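Local coordinates for p1 (Rice yellow mottle virus, PDB 6TY0), which probably suppresses RNA silencing and contributes to virus spread as a multitask zinc-finger protein, at residues Met1-Pro10 with Thr24-Gln34. Numbering follows the deposited sequence.
Sequences MTRLEVLIRP and THALTWVWHSQ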
# COMPACT_ATOMS: atom_id res chain seq x y z
N MET A 1 8.86 2.40 -1.73
CA MET A 1 8.27 1.55 -0.65
C MET A 1 8.67 2.13 0.68
O MET A 1 9.81 1.95 1.09
CB MET A 1 8.80 0.11 -0.75
CG MET A 1 8.02 -0.90 0.08
SD MET A 1 6.28 -0.72 -0.36
CE MET A 1 6.24 -1.60 -1.92
N THR A 2 7.78 2.88 1.33
CA THR A 2 8.10 3.50 2.61
C THR A 2 7.03 3.07 3.62
O THR A 2 5.84 3.11 3.32
CB THR A 2 8.11 5.05 2.54
OG1 THR A 2 8.98 5.50 1.49
CG2 THR A 2 8.53 5.69 3.89
N ARG A 3 7.45 2.64 4.81
CA ARG A 3 6.53 2.23 5.86
C ARG A 3 6.04 3.49 6.60
O ARG A 3 6.83 4.36 6.95
CB ARG A 3 7.24 1.33 6.85
CG ARG A 3 6.36 0.69 7.89
CD ARG A 3 7.24 0.14 9.02
NE ARG A 3 8.17 -0.92 8.58
CZ ARG A 3 8.04 -2.23 8.84
NH1 ARG A 3 6.99 -2.71 9.53
NH2 ARG A 3 8.97 -3.08 8.41
N LEU A 4 4.73 3.62 6.76
CA LEU A 4 4.18 4.65 7.67
C LEU A 4 3.57 3.94 8.89
O LEU A 4 2.61 3.20 8.75
CB LEU A 4 3.11 5.46 6.98
CG LEU A 4 2.56 6.58 7.86
CD1 LEU A 4 3.34 7.84 7.61
CD2 LEU A 4 1.10 6.79 7.58
N GLU A 5 4.16 4.16 10.06
CA GLU A 5 3.70 3.62 11.30
C GLU A 5 2.60 4.48 11.92
O GLU A 5 2.68 5.71 11.92
CB GLU A 5 4.86 3.54 12.31
CG GLU A 5 6.04 2.72 11.84
CD GLU A 5 6.89 2.13 12.97
OE1 GLU A 5 6.75 2.57 14.14
OE2 GLU A 5 7.71 1.23 12.68
N VAL A 6 1.60 3.81 12.47
CA VAL A 6 0.48 4.46 13.13
C VAL A 6 0.34 3.91 14.55
O VAL A 6 0.19 2.71 14.73
CB VAL A 6 -0.83 4.18 12.41
CG1 VAL A 6 -1.98 4.90 13.10
CG2 VAL A 6 -0.72 4.60 10.94
N LEU A 7 0.45 4.79 15.54
CA LEU A 7 0.34 4.42 16.96
C LEU A 7 -1.07 4.74 17.39
O LEU A 7 -1.56 5.85 17.15
CB LEU A 7 1.32 5.21 17.80
CG LEU A 7 1.26 4.97 19.32
CD1 LEU A 7 1.69 3.57 19.71
CD2 LEU A 7 2.19 5.99 19.97
N ILE A 8 -1.75 3.76 17.95
CA ILE A 8 -3.12 3.99 18.43
C ILE A 8 -3.19 3.74 19.94
O ILE A 8 -2.80 2.67 20.41
CB ILE A 8 -4.08 3.08 17.69
CG1 ILE A 8 -4.08 3.47 16.20
CG2 ILE A 8 -5.48 3.18 18.26
CD1 ILE A 8 -4.57 2.35 15.35
N ARG A 9 -3.66 4.73 20.68
CA ARG A 9 -3.87 4.59 22.14
C ARG A 9 -5.34 4.90 22.51
O ARG A 9 -6.02 5.58 21.75
CB ARG A 9 -2.94 5.53 22.89
CG ARG A 9 -1.46 5.31 22.64
CD ARG A 9 -0.65 5.90 23.78
NE ARG A 9 0.37 6.85 23.35
CZ ARG A 9 0.13 8.11 22.94
NH1 ARG A 9 -1.11 8.57 22.84
NH2 ARG A 9 1.15 8.90 22.59
N PRO A 10 -5.81 4.43 23.68
CA PRO A 10 -7.24 4.50 24.02
C PRO A 10 -7.68 5.93 24.29
O PRO A 10 -6.89 6.77 24.73
CB PRO A 10 -7.34 3.67 25.32
CG PRO A 10 -6.00 3.04 25.52
CD PRO A 10 -5.01 3.91 24.82
N THR A 24 -2.61 -1.52 26.19
CA THR A 24 -2.53 -0.08 26.29
C THR A 24 -2.33 0.64 24.93
O THR A 24 -2.41 1.87 24.88
CB THR A 24 -1.35 0.31 27.21
OG1 THR A 24 -0.10 -0.15 26.65
CG2 THR A 24 -1.55 -0.32 28.58
N HIS A 25 -2.03 -0.10 23.87
CA HIS A 25 -1.79 0.55 22.58
C HIS A 25 -1.69 -0.46 21.48
O HIS A 25 -1.39 -1.65 21.72
CB HIS A 25 -0.51 1.41 22.60
CG HIS A 25 0.76 0.62 22.58
ND1 HIS A 25 1.34 0.13 23.73
CD2 HIS A 25 1.56 0.23 21.56
CE1 HIS A 25 2.45 -0.51 23.42
NE2 HIS A 25 2.61 -0.47 22.11
N ALA A 26 -1.93 0.01 20.25
CA ALA A 26 -1.66 -0.79 19.04
C ALA A 26 -0.70 -0.02 18.15
O ALA A 26 -0.81 1.18 17.99
CB ALA A 26 -2.95 -1.06 18.29
N LEU A 27 0.28 -0.71 17.61
CA LEU A 27 1.21 -0.09 16.67
C LEU A 27 0.94 -0.79 15.35
O LEU A 27 1.08 -2.00 15.28
CB LEU A 27 2.67 -0.27 17.08
CG LEU A 27 3.70 0.46 16.22
CD1 LEU A 27 3.51 1.97 16.23
CD2 LEU A 27 5.12 0.16 16.68
N THR A 28 0.50 -0.06 14.33
CA THR A 28 0.21 -0.71 13.07
C THR A 28 0.98 -0.01 11.97
O THR A 28 1.64 1.01 12.22
CB THR A 28 -1.30 -0.76 12.78
OG1 THR A 28 -1.53 -1.56 11.62
CG2 THR A 28 -1.89 0.60 12.55
N TRP A 29 0.93 -0.52 10.76
CA TRP A 29 1.57 0.25 9.70
C TRP A 29 0.94 0.04 8.34
O TRP A 29 0.26 -0.97 8.08
CB TRP A 29 3.09 0.01 9.67
CG TRP A 29 3.40 -1.38 9.37
CD1 TRP A 29 3.58 -1.91 8.14
CD2 TRP A 29 3.54 -2.44 10.30
NE1 TRP A 29 3.82 -3.26 8.23
CE2 TRP A 29 3.80 -3.62 9.56
CE3 TRP A 29 3.45 -2.53 11.70
CZ2 TRP A 29 4.00 -4.88 10.16
CZ3 TRP A 29 3.64 -3.80 12.31
CH2 TRP A 29 3.90 -4.94 11.53
N VAL A 30 1.17 1.03 7.49
CA VAL A 30 0.80 0.92 6.07
C VAL A 30 2.02 1.32 5.29
O VAL A 30 3.04 1.75 5.87
CB VAL A 30 -0.42 1.82 5.69
CG1 VAL A 30 -1.63 1.44 6.50
CG2 VAL A 30 -0.16 3.29 5.89
N TRP A 31 1.90 1.17 3.97
CA TRP A 31 2.97 1.50 3.03
C TRP A 31 2.53 2.49 1.97
O TRP A 31 1.35 2.53 1.56
CB TRP A 31 3.39 0.23 2.31
CG TRP A 31 3.76 -0.89 3.26
CD1 TRP A 31 2.92 -1.83 3.82
CD2 TRP A 31 5.07 -1.18 3.77
NE1 TRP A 31 3.62 -2.67 4.64
CE2 TRP A 31 4.94 -2.30 4.64
CE3 TRP A 31 6.35 -0.59 3.58
CZ2 TRP A 31 6.02 -2.85 5.32
CZ3 TRP A 31 7.45 -1.15 4.27
CH2 TRP A 31 7.27 -2.27 5.13
N HIS A 32 3.48 3.28 1.51
CA HIS A 32 3.23 4.16 0.41
C HIS A 32 4.47 4.29 -0.49
O HIS A 32 5.57 3.94 -0.10
CB HIS A 32 2.81 5.53 0.95
CG HIS A 32 3.88 6.26 1.69
ND1 HIS A 32 4.93 6.89 1.05
CD2 HIS A 32 4.01 6.54 3.00
CE1 HIS A 32 5.66 7.53 1.94
NE2 HIS A 32 5.14 7.31 3.14
N SER A 33 4.25 4.81 -1.67
CA SER A 33 5.25 4.95 -2.70
C SER A 33 6.01 6.23 -2.55
O SER A 33 5.77 7.05 -1.64
CB SER A 33 4.57 4.90 -4.09
OG SER A 33 3.85 6.10 -4.33
N GLN A 34 6.93 6.42 -3.49
CA GLN A 34 7.81 7.58 -3.53
C GLN A 34 7.06 8.89 -3.70
O GLN A 34 7.52 9.92 -3.23
CB GLN A 34 8.81 7.40 -4.69
CG GLN A 34 9.78 6.22 -4.51
CD GLN A 34 9.23 4.80 -4.76
OE1 GLN A 34 8.09 4.57 -5.22
NE2 GLN A 34 10.07 3.81 -4.44
O HOH W 1 8.35 5.08 -1.06
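Arg-3 lies in the angle between Trp-29 and Trp-31 of the neighbouring antiparallel strand. With CG anti to the backbone N (chi1 -172°) and a bend at chi3, its side chain runs over Trp-31 and ends on Trp-29. CB sits over a face of the Trp-31 six-membered ring, 3.6 Å from CZ3, a CH-pi contact. Farther out, Trp-31 CH2 lies over one face of the guanidinium, while NH1 comes down over the middle of the Trp-29 indole, 3.3 Å from CE2. This is a cation-pi contact with the planes inclined by 55°, so the guanidinium does not stack flat. Met-1, poorly ordered, approaches Trp-31 obliquely with SD, 3.9 Å from CE3, a Met-aromatic contact.

On the face away from the tryptophans, Thr-2, Leu-4, Val-6 and Ile-8 sit beside His-32, Val-30, Thr-28 and Ala-26. Thr-2 CB rests over the His-32 imidazole, 3.5 Å from CE1, and ND1 of that ring donates in its own plane to Ser-33 O at 2.8 Å, which fixes its rotation. Val-6 CB meets Thr-28 CG2 at 3.7 Å. Eight backbone hydrogen bonds make this a regular antiparallel ladder. One water bridges Met-1 N, Thr-2 OG1 and His-32 O; Thr-2 OG1 also bonds Asp-37.

In this N-terminal part of the protein, helix 15-21 links the two strands. Strand 26-32 is outermost within this chain in a four-stranded mixed sheet; strand 45-51 runs parallel to 2-10 on the latter's other side. Ile-8, Ala-26, Thr-28 and Val-30 pack on strand 70-77, Ile-8 and Ala-26 also on Phe-80, whereas Trp-31 stacks on Trp-31 of the second subunit.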